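Local structure of sphingomyelinase C (Streptomyces griseocarneus, 7CNE) at residues 73-78 / 83-88; 112-117 / 179-184; 134-139 / 143-148. The protein belongs to the endonuclease/exonuclease/phosphatase family, whose DNase I-like fold packs two mixed beta-sheets against each other with helices outside. All blocks are in the same frame, centred on the assembly; numbering follows the deposited sequence.

Contact 1: residues 73-78 / 83-88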
ATOM      1  N   TYR A  73     -15.971   1.580   6.245  1.00 16.03           N
ATOM      2  CA  TYR A  73     -15.518   0.343   6.864  1.00 18.67           C
ATOM      3  C   TYR A  73     -14.003   0.272   6.741  1.00 19.41           C
ATOM      4  O   TYR A  73     -13.462   0.257   5.627  1.00 17.58           O
ATOM      5  CB  TYR A  73     -16.211  -0.852   6.213  1.00 20.63           C
ATOM      6  CG  TYR A  73     -17.729  -0.687   6.192  1.00 20.14           C
ATOM      7  CD1 TYR A  73     -18.486  -0.994   7.315  1.00 21.04           C
ATOM      8  CD2 TYR A  73     -18.395  -0.217   5.050  1.00 18.99           C
ATOM      9  CE1 TYR A  73     -19.865  -0.846   7.318  1.00 23.07           C
ATOM     10  CE2 TYR A  73     -19.788  -0.063   5.040  1.00 18.74           C
ATOM     11  CZ  TYR A  73     -20.511  -0.384   6.184  1.00 23.58           C
ATOM     12  OH  TYR A  73     -21.880  -0.241   6.213  1.00 23.01           O
ATOM     13  N   GLN A  74     -13.315   0.275   7.880  1.00 18.87           N
ATOM     14  CA  GLN A  74     -11.874   0.476   7.858  1.00 19.99           C
ATOM     15  C   GLN A  74     -11.175  -0.470   8.827  1.00 19.76           C
ATOM     16  O   GLN A  74     -11.733  -0.863   9.855  1.00 20.51           O
ATOM     17  CB  GLN A  74     -11.520   1.934   8.195  1.00 18.27           C
ATOM     18  CG  GLN A  74     -12.352   2.988   7.460  1.00 17.85           C
ATOM     19  CD  GLN A  74     -11.891   4.399   7.780  1.00 23.31           C
ATOM     20  OE1 GLN A  74     -11.071   4.590   8.673  1.00 23.26           O
ATOM     21  NE2 GLN A  74     -12.386   5.388   7.034  1.00 20.82           N
ATOM     22  N   THR A  75      -9.919  -0.823   8.487  1.00 19.68           N
ATOM     23  CA  THR A  75      -9.064  -1.529   9.426  1.00 16.80           C
ATOM     24  C   THR A  75      -8.267  -0.534  10.251  1.00 17.28           C
ATOM     25  O   THR A  75      -8.087   0.617   9.847  1.00 15.83           O
ATOM     26  CB  THR A  75      -8.097  -2.445   8.682  1.00 19.78           C
ATOM     27  OG1 THR A  75      -7.060  -1.651   8.077  1.00 14.44           O
ATOM     28  CG2 THR A  75      -8.828  -3.246   7.622  1.00 18.97           C
ATOM     29  N   PRO A  76      -7.737  -0.956  11.398  1.00 17.62           N
ATOM     30  CA  PRO A  76      -6.659  -0.185  12.028  1.00 21.07           C
ATOM     31  C   PRO A  76      -5.442  -0.117  11.110  1.00 18.89           C
ATOM     32  O   PRO A  76      -5.367  -0.759  10.056  1.00 16.40           O
ATOM     33  CB  PRO A  76      -6.348  -0.967  13.314  1.00 21.18           C
ATOM     34  CG  PRO A  76      -7.543  -1.867  13.537  1.00 20.58           C
ATOM     35  CD  PRO A  76      -8.053  -2.183  12.152  1.00 18.34           C
ATOM     36  N   VAL A  77      -4.471   0.695  11.516  1.00 17.91           N
ATOM     37  CA  VAL A  77      -3.165   0.647  10.875  1.00 19.27           C
ATOM     38  C   VAL A  77      -2.450  -0.616  11.331  1.00 20.21           C
ATOM     39  O   VAL A  77      -2.356  -0.885  12.534  1.00 19.74           O
ATOM     40  CB  VAL A  77      -2.347   1.906  11.205  1.00 20.37           C
ATOM     41  CG1 VAL A  77      -0.964   1.820  10.557  1.00 17.68           C
ATOM     42  CG2 VAL A  77      -3.083   3.159  10.738  1.00 18.78           C
ATOM     43  N   VAL A  78      -1.965  -1.409  10.371  1.00 17.19           N
ATOM     44  CA  VAL A  78      -1.322  -2.680  10.687  1.00 16.97           C
ATOM     45  C   VAL A  78      -0.156  -2.446  11.636  1.00 19.36           C
ATOM     46  O   VAL A  78       0.675  -1.553  11.418  1.00 17.94           O
ATOM     47  CB  VAL A  78      -0.834  -3.370   9.406  1.00 18.92           C
ATOM     48  CG1 VAL A  78       0.198  -4.457   9.738  1.00 17.55           C
ATOM     49  CG2 VAL A  78      -2.006  -3.948   8.615  1.00 18.44           C
ATOM     50  N   ASP A  83      -5.591  -4.569  19.118  1.00 26.92           N
ATOM     51  CA  ASP A  83      -6.969  -4.100  19.219  1.00 27.64           C
ATOM     52  C   ASP A  83      -7.585  -3.841  17.849  1.00 24.36           C
ATOM     53  O   ASP A  83      -6.927  -3.337  16.936  1.00 21.90           O
ATOM     54  CB  ASP A  83      -7.035  -2.808  20.033  1.00 29.13           C
ATOM     55  CG  ASP A  83      -6.584  -2.993  21.459  1.00 36.43           C
ATOM     56  OD1 ASP A  83      -6.842  -4.077  22.026  1.00 34.12           O
ATOM     57  OD2 ASP A  83      -5.979  -2.047  22.010  1.00 41.44           O
ATOM     58  N   GLY A  84      -8.872  -4.145  17.723  1.00 21.65           N
ATOM     59  CA  GLY A  84      -9.602  -3.768  16.526  1.00 27.26           C
ATOM     60  C   GLY A  84      -9.441  -4.703  15.351  1.00 22.95           C
ATOM     61  O   GLY A  84      -9.951  -4.395  14.265  1.00 22.35           O
ATOM     62  N   TRP A  85      -8.737  -5.818  15.532  1.00 19.90           N
ATOM     63  CA  TRP A  85      -8.592  -6.875  14.540  1.00 20.77           C
ATOM     64  C   TRP A  85      -9.326  -8.122  15.005  1.00 24.83           C
ATOM     65  O   TRP A  85      -9.439  -8.383  16.210  1.00 23.22           O
ATOM     66  CB  TRP A  85      -7.114  -7.244  14.319  1.00 21.28           C
ATOM     67  CG  TRP A  85      -6.247  -6.114  13.855  1.00 21.35           C
ATOM     68  CD1 TRP A  85      -5.411  -5.348  14.622  1.00 20.23           C
ATOM     69  CD2 TRP A  85      -6.116  -5.634  12.512  1.00 19.38           C
ATOM     70  NE1 TRP A  85      -4.776  -4.418  13.839  1.00 20.92           N
ATOM     71  CE2 TRP A  85      -5.193  -4.565  12.540  1.00 20.44           C
ATOM     72  CE3 TRP A  85      -6.698  -5.995  11.290  1.00 20.00           C
ATOM     73  CZ2 TRP A  85      -4.829  -3.856  11.388  1.00 18.00           C
ATOM     74  CZ3 TRP A  85      -6.332  -5.280  10.133  1.00 17.62           C
ATOM     75  CH2 TRP A  85      -5.403  -4.231  10.202  1.00 16.26           C
ATOM     76  N   ASP A  86      -9.799  -8.913  14.035  1.00 24.09           N
ATOM     77  CA  ASP A  86     -10.359 -10.220  14.361  1.00 25.90           C
ATOM     78  C   ASP A  86      -9.283 -11.243  14.688  1.00 23.38           C
ATOM     79  O   ASP A  86      -9.568 -12.221  15.389  1.00 22.75           O
ATOM     80  CB  ASP A  86     -11.232 -10.729  13.211  1.00 23.52           C
ATOM     81  CG  ASP A  86     -12.461  -9.876  13.012  1.00 25.58           C
ATOM     82  OD1 ASP A  86     -13.111  -9.544  14.025  1.00 23.86           O
ATOM     83  OD2 ASP A  86     -12.746  -9.495  11.860  1.00 22.51           O
ATOM     84  N   ALA A  87      -8.068 -11.054  14.180  1.00 21.22           N
ATOM     85  CA  ALA A  87      -6.928 -11.886  14.540  1.00 20.85           C
ATOM     86  C   ALA A  87      -5.652 -11.125  14.202  1.00 21.92           C
ATOM     87  O   ALA A  87      -5.657 -10.216  13.366  1.00 18.98           O
ATOM     88  CB  ALA A  87      -6.963 -13.244  13.823  1.00 20.63           C
ATOM     89  N   THR A  88      -4.568 -11.487  14.896  1.00 19.32           N
ATOM     90  CA  THR A  88      -3.215 -11.023  14.601  1.00 22.56           C
ATOM     91  C   THR A  88      -2.323 -12.250  14.481  1.00 23.59           C
ATOM     92  O   THR A  88      -2.299 -13.081  15.392  1.00 26.38           O
ATOM     93  CB  THR A  88      -2.665 -10.092  15.701  1.00 22.16           C
ATOM     94  OG1 THR A  88      -3.424  -8.879  15.764  1.00 19.81           O
ATOM     95  CG2 THR A  88      -1.180  -9.759  15.463  1.00 20.77           C
TER
HETATM   96  O   HOH W   1      -3.052  -2.302  14.657  1.00 22.48           O

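Contact 2: residues 112-117 / 179-184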
ATOM      1  N   ARG A 112     -14.668  -9.595   7.767  1.00 22.10           N
ATOM      2  CA  ARG A 112     -13.575 -10.035   8.618  1.00 21.44           C
ATOM      3  C   ARG A 112     -12.353  -9.185   8.308  1.00 21.02           C
ATOM      4  O   ARG A 112     -12.140  -8.807   7.153  1.00 18.99           O
ATOM      5  CB  ARG A 112     -13.246 -11.519   8.400  1.00 20.50           C
ATOM      6  CG  ARG A 112     -12.092 -12.012   9.275  1.00 26.90           C
ATOM      7  CD  ARG A 112     -12.139 -13.497   9.492  1.00 32.13           C
ATOM      8  NE  ARG A 112     -11.104 -13.955  10.420  1.00 28.50           N
ATOM      9  CZ  ARG A 112     -11.317 -14.235  11.701  1.00 27.89           C
ATOM     10  NH1 ARG A 112     -12.528 -14.101  12.213  1.00 26.59           N
ATOM     11  NH2 ARG A 112     -10.315 -14.654  12.462  1.00 31.31           N
ATOM     12  N   LYS A 113     -11.554  -8.888   9.337  1.00 18.97           N
ATOM     13  CA  LYS A 113     -10.293  -8.182   9.146  1.00 17.68           C
ATOM     14  C   LYS A 113      -9.238  -8.765  10.079  1.00 20.34           C
ATOM     15  O   LYS A 113      -9.486  -8.947  11.277  1.00 19.11           O
ATOM     16  CB  LYS A 113     -10.455  -6.670   9.371  1.00 18.79           C
ATOM     17  CG  LYS A 113     -11.189  -6.269  10.649  1.00 24.62           C
ATOM     18  CD  LYS A 113     -11.316  -4.746  10.736  1.00 24.14           C
ATOM     19  CE  LYS A 113     -12.111  -4.322  11.964  1.00 29.64           C
ATOM     20  NZ  LYS A 113     -13.565  -4.616  11.764  1.00 29.67           N
ATOM     21  N   GLU A 114      -8.077  -9.097   9.521  1.00 17.66           N
ATOM     22  CA  GLU A 114      -6.949  -9.572  10.315  1.00 16.17           C
ATOM     23  C   GLU A 114      -5.680  -8.888   9.843  1.00 20.19           C
ATOM     24  O   GLU A 114      -5.613  -8.341   8.739  1.00 18.96           O
ATOM     25  CB  GLU A 114      -6.718 -11.090  10.204  1.00 21.11           C
ATOM     26  CG  GLU A 114      -7.945 -11.941  10.057  1.00 23.59           C
ATOM     27  CD  GLU A 114      -7.600 -13.414   9.929  1.00 25.68           C
ATOM     28  OE1 GLU A 114      -6.400 -13.767  10.035  1.00 21.54           O
ATOM     29  OE2 GLU A 114      -8.539 -14.215   9.735  1.00 28.56           O
ATOM     30  N   GLN A 115      -4.651  -8.967  10.682  1.00 15.50           N
ATOM     31  CA  GLN A 115      -3.332  -8.496  10.315  1.00 17.31           C
ATOM     32  C   GLN A 115      -2.343  -9.633  10.528  1.00 17.92           C
ATOM     33  O   GLN A 115      -2.538 -10.501  11.383  1.00 16.05           O
ATOM     34  CB  GLN A 115      -2.925  -7.252  11.137  1.00 17.37           C
ATOM     35  CG  GLN A 115      -2.723  -7.535  12.612  1.00 19.43           C
ATOM     36  CD  GLN A 115      -2.211  -6.335  13.376  1.00 20.06           C
ATOM     37  OE1 GLN A 115      -1.762  -5.348  12.788  1.00 19.44           O
ATOM     38  NE2 GLN A 115      -2.269  -6.413  14.699  1.00 18.33           N
ATOM     39  N   VAL A 116      -1.289  -9.627   9.727  1.00 17.95           N
ATOM     40  CA  VAL A 116      -0.196 -10.581   9.860  1.00 16.84           C
ATOM     41  C   VAL A 116       1.090  -9.790   9.688  1.00 17.65           C
ATOM     42  O   VAL A 116       1.252  -9.077   8.693  1.00 16.56           O
ATOM     43  CB  VAL A 116      -0.294 -11.721   8.823  1.00 19.85           C
ATOM     44  CG1 VAL A 116       0.868 -12.700   8.968  1.00 19.22           C
ATOM     45  CG2 VAL A 116      -1.659 -12.451   8.915  1.00 17.92           C
ATOM     46  N   ILE A 117       1.984  -9.887  10.663  1.00 16.10           N
ATOM     47  CA  ILE A 117       3.296  -9.242  10.590  1.00 16.05           C
ATOM     48  C   ILE A 117       4.250 -10.183   9.856  1.00 16.84           C
ATOM     49  O   ILE A 117       4.229 -11.401  10.069  1.00 17.50           O
ATOM     50  CB  ILE A 117       3.807  -8.886  12.004  1.00 17.99           C
ATOM     51  CG1 ILE A 117       2.779  -8.029  12.761  1.00 21.70           C
ATOM     52  CG2 ILE A 117       5.225  -8.256  11.989  1.00 17.86           C
ATOM     53  CD1 ILE A 117       2.132  -6.922  11.967  1.00 21.86           C
ATOM     54  N   ASP A 179      -3.769 -19.457   0.879  1.00 19.74           N
ATOM     55  CA  ASP A 179      -4.057 -20.858   0.582  1.00 24.01           C
ATOM     56  C   ASP A 179      -4.707 -21.557   1.774  1.00 25.12           C
ATOM     57  O   ASP A 179      -5.695 -22.292   1.618  1.00 22.59           O
ATOM     58  CB  ASP A 179      -2.760 -21.555   0.165  1.00 29.09           C
ATOM     59  CG  ASP A 179      -2.995 -22.967  -0.322  1.00 38.54           C
ATOM     60  OD1 ASP A 179      -2.568 -23.908   0.373  1.00 42.15           O
ATOM     61  OD2 ASP A 179      -3.651 -23.131  -1.375  1.00 36.63           O
ATOM     62  N   ALA A 180      -4.178 -21.317   2.977  1.00 22.05           N
ATOM     63  CA  ALA A 180      -4.707 -21.919   4.194  1.00 20.81           C
ATOM     64  C   ALA A 180      -6.122 -21.454   4.510  1.00 25.08           C
ATOM     65  O   ALA A 180      -6.843 -22.155   5.226  1.00 24.69           O
ATOM     66  CB  ALA A 180      -3.777 -21.612   5.371  1.00 23.52           C
ATOM     67  N   LYS A 181      -6.539 -20.295   3.991  1.00 23.00           N
ATOM     68  CA  LYS A 181      -7.918 -19.850   4.146  1.00 22.05           C
ATOM     69  C   LYS A 181      -8.891 -20.652   3.287  1.00 24.99           C
ATOM     70  O   LYS A 181     -10.105 -20.551   3.501  1.00 21.56           O
ATOM     71  CB  LYS A 181      -8.034 -18.361   3.788  1.00 25.16           C
ATOM     72  CG  LYS A 181      -7.486 -17.389   4.842  1.00 22.57           C
ATOM     73  CD  LYS A 181      -8.357 -17.370   6.095  1.00 27.04           C
ATOM     74  CE  LYS A 181      -7.764 -16.468   7.183  1.00 23.54           C
ATOM     75  NZ  LYS A 181      -8.640 -16.452   8.402  1.00 24.84           N
ATOM     76  N   ASN A 182      -8.391 -21.417   2.318  1.00 20.84           N
ATOM     77  CA  ASN A 182      -9.228 -22.210   1.409  1.00 25.15           C
ATOM     78  C   ASN A 182     -10.354 -21.365   0.813  1.00 25.47           C
ATOM     79  O   ASN A 182     -11.538 -21.706   0.894  1.00 25.85           O
ATOM     80  CB  ASN A 182      -9.785 -23.447   2.123  1.00 26.15           C
ATOM     81  CG  ASN A 182      -8.699 -24.443   2.495  1.00 30.47           C
ATOM     82  OD1 ASN A 182      -7.812 -24.758   1.692  1.00 35.83           O
ATOM     83  ND2 ASN A 182      -8.757 -24.938   3.720  1.00 38.14           N
ATOM     84  N   ILE A 183      -9.975 -20.248   0.207  1.00 22.83           N
ATOM     85  CA  ILE A 183     -10.961 -19.319  -0.355  1.00 22.19           C
ATOM     86  C   ILE A 183     -11.610 -19.952  -1.583  1.00 21.40           C
ATOM     87  O   ILE A 183     -10.893 -20.422  -2.482  1.00 23.59           O
ATOM     88  CB  ILE A 183     -10.290 -17.990  -0.711  1.00 24.00           C
ATOM     89  CG1 ILE A 183      -9.683 -17.357   0.544  1.00 21.91           C
ATOM     90  CG2 ILE A 183     -11.296 -17.035  -1.403  1.00 21.02           C
ATOM     91  CD1 ILE A 183      -8.766 -16.176   0.247  1.00 20.02           C
ATOM     92  N   PRO A 184     -12.940 -19.960  -1.685  1.00 24.86           N
ATOM     93  CA  PRO A 184     -13.588 -20.502  -2.890  1.00 26.34           C
ATOM     94  C   PRO A 184     -13.095 -19.819  -4.162  1.00 27.20           C
ATOM     95  O   PRO A 184     -12.917 -18.599  -4.209  1.00 26.92           O
ATOM     96  CB  PRO A 184     -15.078 -20.223  -2.649  1.00 26.24           C
ATOM     97  CG  PRO A 184     -15.222 -20.007  -1.183  1.00 30.63           C
ATOM     98  CD  PRO A 184     -13.909 -19.441  -0.704  1.00 26.08           C
TER
HETATM   99  O   HOH W   2      -6.381 -16.156  10.918  1.00 31.24           O

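Contact 3: residues 134-139 / 143-148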
ATOM      1  N   TYR A 134      -5.635  -8.394   5.984  1.00 16.90           N
ATOM      2  CA  TYR A 134      -6.519  -9.256   5.206  1.00 18.91           C
ATOM      3  C   TYR A 134      -7.950  -8.865   5.518  1.00 18.33           C
ATOM      4  O   TYR A 134      -8.361  -8.926   6.679  1.00 19.62           O
ATOM      5  CB  TYR A 134      -6.297 -10.727   5.552  1.00 15.28           C
ATOM      6  CG  TYR A 134      -7.307 -11.680   4.956  1.00 18.14           C
ATOM      7  CD1 TYR A 134      -7.329 -11.928   3.586  1.00 17.56           C
ATOM      8  CD2 TYR A 134      -8.207 -12.372   5.765  1.00 19.98           C
ATOM      9  CE1 TYR A 134      -8.223 -12.815   3.032  1.00 16.74           C
ATOM     10  CE2 TYR A 134      -9.127 -13.260   5.211  1.00 21.38           C
ATOM     11  CZ  TYR A 134      -9.123 -13.474   3.846  1.00 21.92           C
ATOM     12  OH  TYR A 134     -10.008 -14.364   3.280  1.00 22.54           O
ATOM     13  N   VAL A 135      -8.712  -8.473   4.497  1.00 16.25           N
ATOM     14  CA  VAL A 135     -10.109  -8.111   4.697  1.00 19.48           C
ATOM     15  C   VAL A 135     -10.983  -8.929   3.762  1.00 19.25           C
ATOM     16  O   VAL A 135     -10.616  -9.191   2.612  1.00 19.55           O
ATOM     17  CB  VAL A 135     -10.375  -6.600   4.506  1.00 20.65           C
ATOM     18  CG1 VAL A 135      -9.505  -5.813   5.438  1.00 20.25           C
ATOM     19  CG2 VAL A 135     -10.164  -6.167   3.066  1.00 20.03           C
ATOM     20  N   VAL A 136     -12.131  -9.354   4.282  1.00 20.68           N
ATOM     21  CA  VAL A 136     -13.194  -9.967   3.498  1.00 19.98           C
ATOM     22  C   VAL A 136     -14.316  -8.949   3.430  1.00 20.32           C
ATOM     23  O   VAL A 136     -14.841  -8.536   4.469  1.00 19.18           O
ATOM     24  CB  VAL A 136     -13.695 -11.280   4.121  1.00 21.55           C
ATOM     25  CG1 VAL A 136     -14.831 -11.856   3.265  1.00 21.34           C
ATOM     26  CG2 VAL A 136     -12.559 -12.279   4.255  1.00 20.50           C
ATOM     27  N   LEU A 137     -14.663  -8.527   2.219  1.00 18.46           N
ATOM     28  CA  LEU A 137     -15.739  -7.570   2.008  1.00 20.71           C
ATOM     29  C   LEU A 137     -16.986  -8.268   1.490  1.00 21.74           C
ATOM     30  O   LEU A 137     -16.904  -9.240   0.737  1.00 20.77           O
ATOM     31  CB  LEU A 137     -15.318  -6.491   1.013  1.00 20.12           C
ATOM     32  CG  LEU A 137     -13.933  -5.883   1.274  1.00 20.74           C
ATOM     33  CD1 LEU A 137     -13.550  -4.978   0.123  1.00 17.53           C
ATOM     34  CD2 LEU A 137     -13.897  -5.126   2.611  1.00 19.41           C
ATOM     35  N   ASN A 138     -18.148  -7.740   1.881  1.00 21.80           N
ATOM     36  CA  ASN A 138     -19.434  -8.171   1.346  1.00 23.73           C
ATOM     37  C   ASN A 138     -19.882  -7.166   0.286  1.00 24.15           C
ATOM     38  O   ASN A 138     -20.161  -6.004   0.604  1.00 21.84           O
ATOM     39  CB  ASN A 138     -20.474  -8.299   2.453  1.00 23.99           C
ATOM     40  CG  ASN A 138     -21.658  -9.110   2.012  1.00 29.58           C
ATOM     41  OD1 ASN A 138     -22.597  -8.588   1.392  1.00 29.74           O
ATOM     42  ND2 ASN A 138     -21.604 -10.405   2.277  1.00 27.12           N
ATOM     43  N   VAL A 139     -19.932  -7.614  -0.971  1.00 23.08           N
ATOM     44  CA  VAL A 139     -20.163  -6.769  -2.143  1.00 23.61           C
ATOM     45  C   VAL A 139     -21.085  -7.529  -3.082  1.00 24.57           C
ATOM     46  O   VAL A 139     -20.738  -8.627  -3.518  1.00 22.97           O
ATOM     47  CB  VAL A 139     -18.868  -6.435  -2.914  1.00 28.39           C
ATOM     48  CG1 VAL A 139     -19.056  -5.175  -3.765  1.00 29.25           C
ATOM     49  CG2 VAL A 139     -17.658  -6.349  -2.012  1.00 24.40           C
ATOM     50  N   ARG A 143     -18.556 -12.309  -1.645  1.00 24.05           N
ATOM     51  CA  ARG A 143     -17.406 -11.874  -0.874  1.00 22.67           C
ATOM     52  C   ARG A 143     -16.249 -11.546  -1.798  1.00 22.77           C
ATOM     53  O   ARG A 143     -16.066 -12.188  -2.837  1.00 23.30           O
ATOM     54  CB  ARG A 143     -16.979 -12.945   0.133  1.00 22.68           C
ATOM     55  CG  ARG A 143     -17.999 -13.183   1.223  1.00 28.63           C
ATOM     56  CD  ARG A 143     -17.631 -14.414   2.030  1.00 31.05           C
ATOM     57  NE  ARG A 143     -18.375 -14.473   3.281  1.00 41.05           N
ATOM     58  CZ  ARG A 143     -18.076 -15.293   4.284  1.00 44.40           C
ATOM     59  NH1 ARG A 143     -17.041 -16.116   4.176  1.00 42.91           N
ATOM     60  NH2 ARG A 143     -18.809 -15.288   5.392  1.00 38.99           N
ATOM     61  N   VAL A 144     -15.475 -10.535  -1.412  1.00 18.51           N
ATOM     62  CA  VAL A 144     -14.255 -10.141  -2.106  1.00 16.79           C
ATOM     63  C   VAL A 144     -13.150 -10.053  -1.060  1.00 20.10           C
ATOM     64  O   VAL A 144     -13.347  -9.453   0.004  1.00 19.14           O
ATOM     65  CB  VAL A 144     -14.431  -8.794  -2.836  1.00 19.71           C
ATOM     66  CG1 VAL A 144     -13.103  -8.294  -3.374  1.00 18.59           C
ATOM     67  CG2 VAL A 144     -15.464  -8.936  -3.961  1.00 22.22           C
ATOM     68  N   HIS A 145     -12.000 -10.652  -1.353  1.00 18.67           N
ATOM     69  CA  HIS A 145     -10.888 -10.717  -0.415  1.00 16.92           C
ATOM     70  C   HIS A 145      -9.794  -9.767  -0.873  1.00 16.38           C
ATOM     71  O   HIS A 145      -9.422  -9.763  -2.053  1.00 17.87           O
ATOM     72  CB  HIS A 145     -10.345 -12.148  -0.300  1.00 15.66           C
ATOM     73  CG  HIS A 145     -11.399 -13.166  -0.002  1.00 18.76           C
ATOM     74  ND1 HIS A 145     -11.482 -13.817   1.212  1.00 19.02           N
ATOM     75  CD2 HIS A 145     -12.435 -13.620  -0.747  1.00 21.33           C
ATOM     76  CE1 HIS A 145     -12.518 -14.635   1.198  1.00 19.32           C
ATOM     77  NE2 HIS A 145     -13.115 -14.532   0.022  1.00 24.55           N
ATOM     78  N   VAL A 146      -9.276  -8.966   0.056  1.00 16.17           N
ATOM     79  CA  VAL A 146      -8.217  -8.011  -0.247  1.00 13.96           C
ATOM     80  C   VAL A 146      -7.104  -8.193   0.768  1.00 15.87           C
ATOM     81  O   VAL A 146      -7.368  -8.234   1.972  1.00 16.29           O
ATOM     82  CB  VAL A 146      -8.726  -6.556  -0.229  1.00 16.99           C
ATOM     83  CG1 VAL A 146      -7.579  -5.590  -0.526  1.00 14.86           C
ATOM     84  CG2 VAL A 146      -9.838  -6.369  -1.237  1.00 16.03           C
ATOM     85  N   VAL A 147      -5.869  -8.306   0.283  1.00 16.35           N
ATOM     86  CA  VAL A 147      -4.674  -8.181   1.115  1.00 15.52           C
ATOM     87  C   VAL A 147      -4.032  -6.844   0.777  1.00 14.55           C
ATOM     88  O   VAL A 147      -3.729  -6.573  -0.390  1.00 15.79           O
ATOM     89  CB  VAL A 147      -3.680  -9.332   0.891  1.00 13.69           C
ATOM     90  CG1 VAL A 147      -2.396  -9.112   1.735  1.00 12.63           C
ATOM     91  CG2 VAL A 147      -4.330 -10.686   1.206  1.00 14.93           C
ATOM     92  N   GLY A 148      -3.829  -6.008   1.783  1.00 14.94           N
ATOM     93  CA  GLY A 148      -3.159  -4.726   1.612  1.00 13.68           C
ATOM     94  C   GLY A 148      -1.817  -4.795   2.314  1.00 13.78           C
ATOM     95  O   GLY A 148      -1.726  -5.313   3.427  1.00 14.26           O
TER
HETATM   96  O   HOH W   3     -20.756 -13.060   3.977  1.00 33.43           O

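Contact 1: residues 73-78 / 83-88
The carbonyl O of Pro76 lies 3.4 Å from Trp85 CZ2 and accepts a hydrogen bond from Thr75 OG1, 2.8 Å away and tilted 21° from the carbonyl plane. Thr75 OG1 itself accepts from the backbone N of Val104, which ties this turn of the chain to strand 103-106. The pyrrolidine of Pro76 lies over one face of Trp85: its CD sits 3.7 Å from the centroid of the six-membered ring and 10° off the ring normal, a CH-pi contact. Trp85 CG stands anti to its own carbonyl carbon (chi1 -59°), which turns the indole toward residues 75-78. Thr75 crosses Trp85 obliquely, its CB 3.6 Å from Trp85 CH2, and Val78 at about a right angle, its CG2 3.8 Å from the same carbon. A water in the indole plane accepts from Trp85 NE1 at 2.8 Å and also meets Val77 O, bridging the segments where no direct hydrogen bond does. Gly84, with positive phi, passes close to the proline, its O 3.6 Å from Pro76 CG. Ala133 and Gln115 also touch the indole. This proline-tryptophan CH-pi contact closes the connection between the edge strands 73-74 and 87-90, one from each sheet of the DNase I-like sandwich.

Contact 2: residues 112-117 / 179-184
Lys181 sends its side chain from where helix 162-180 gives way to loop to the carboxylate of Glu114 on strand 110-117. From CB the chain turns at chi2 (-70°) and runs straight through CD and CE, passing the ring of Tyr134. Lys181 CE is 3.5 Å from Glu114 OE2. The tip, Lys181 NZ, donates to Glu114 OE2 at 2.6 Å, a salt bridge on the oxygen's syn side, 24° out of the carboxylate plane. Glu114 comes from the opposite direction, extended beyond CG. The same OE2 is met on its anti side by Arg112 NE at 2.7 Å, a nearly straight bond (170°) lying in the guanidinium plane though also tilted from the carboxylate plane; Arg112 NH2 adds a weak one. Two cations share one buried carboxylate oxygen, Arg112 NE and Lys181 NZ standing 4.0 Å apart, which would be expected to favour the ionised acid. A water donates to the other oxygen, Glu114 OE1, at 2.5 Å and weakly accepts from Lys181 NZ. Phe177 packs against Glu114 from the helix. The three side chains form a salt-bridge network that fastens the C-terminal region of an outer helix to the sheet it covers, within the DNase I-like fold.

Contact 3: residues 134-139 / 143-148
Four backbone hydrogen bonds hold the two strands together in antiparallel register, their directions 153° apart. Val135 and Val146 form one hydrogen-bonded pair, Leu137 and Val144 the next; Leu137 N to Val144 O is the shortest at 2.7 Å and almost straight. Around these bonds the carbonyl oxygens also receive CA-H...O contacts, as from His145 CA to Val135 O at 3.4 Å. The polar side-chain contact is the hydrogen bond between Tyr134 OH and His145 ND1, 2.6 Å long. With chi1 at 171° the Tyr134 ring swings away from its own backbone N and lies alongside the imidazole, both pointing the same way. The two rings meet rim to rim with planes at 28°, neither lying over the other. His145 NE2 is bonded to Glu187, so both ring nitrogens have partners, which should hold the imidazole in this rotation. Apolar and methyl-to-ring contacts line both faces of the hairpin. On the side of Tyr134, Val136 CG1 lies above one face of the imidazole, offset toward its rim, while the Val136 CG2 methyl sits beside the ring, 3.6 Å from His145 ND1; Val147 CG2 meets the tyrosine edge at CD1, 4.0 Å away. On the other side Val135 CG2 packs on Val146 CB at 3.6 Å, and Val139 CG2 on Val144 CG2 at 3.9 Å. At the turn end a water accepts from Arg143 NE at 2.9 Å and, weakly, from Asn138 ND2. The hairpin occupies the middle of its sheet, between strands 110-117 and 188-192. Phe177 of helix 162-180, edge-to-face with Tyr134, and Ile183 beyond that helix pack on the tyrosine-histidine side, whereas Val135 and Leu137 face strand 103-106 of the other sheet.

How the contacts relate
All three contacts reach one mixed sheet, in which strands 87-90, 110-117, 131-139 and 142-150 lie side by side in that order. Contact 1 closes first along the chain, at the edge of this sheet and near the edge of the other; contact 2 then joins segments with 61 residues between them, and contact 3 lies within that span. Centres of contacts 2 and 3 are about 9 Å apart, and each is about 13 Å from that of contact 1. Backbone bonds from Lys113 to Asp86 and from Glu114 to Tyr134 join neighbouring strands. Together the contacts link both layers of the sandwich with helix 162-180 on the outside.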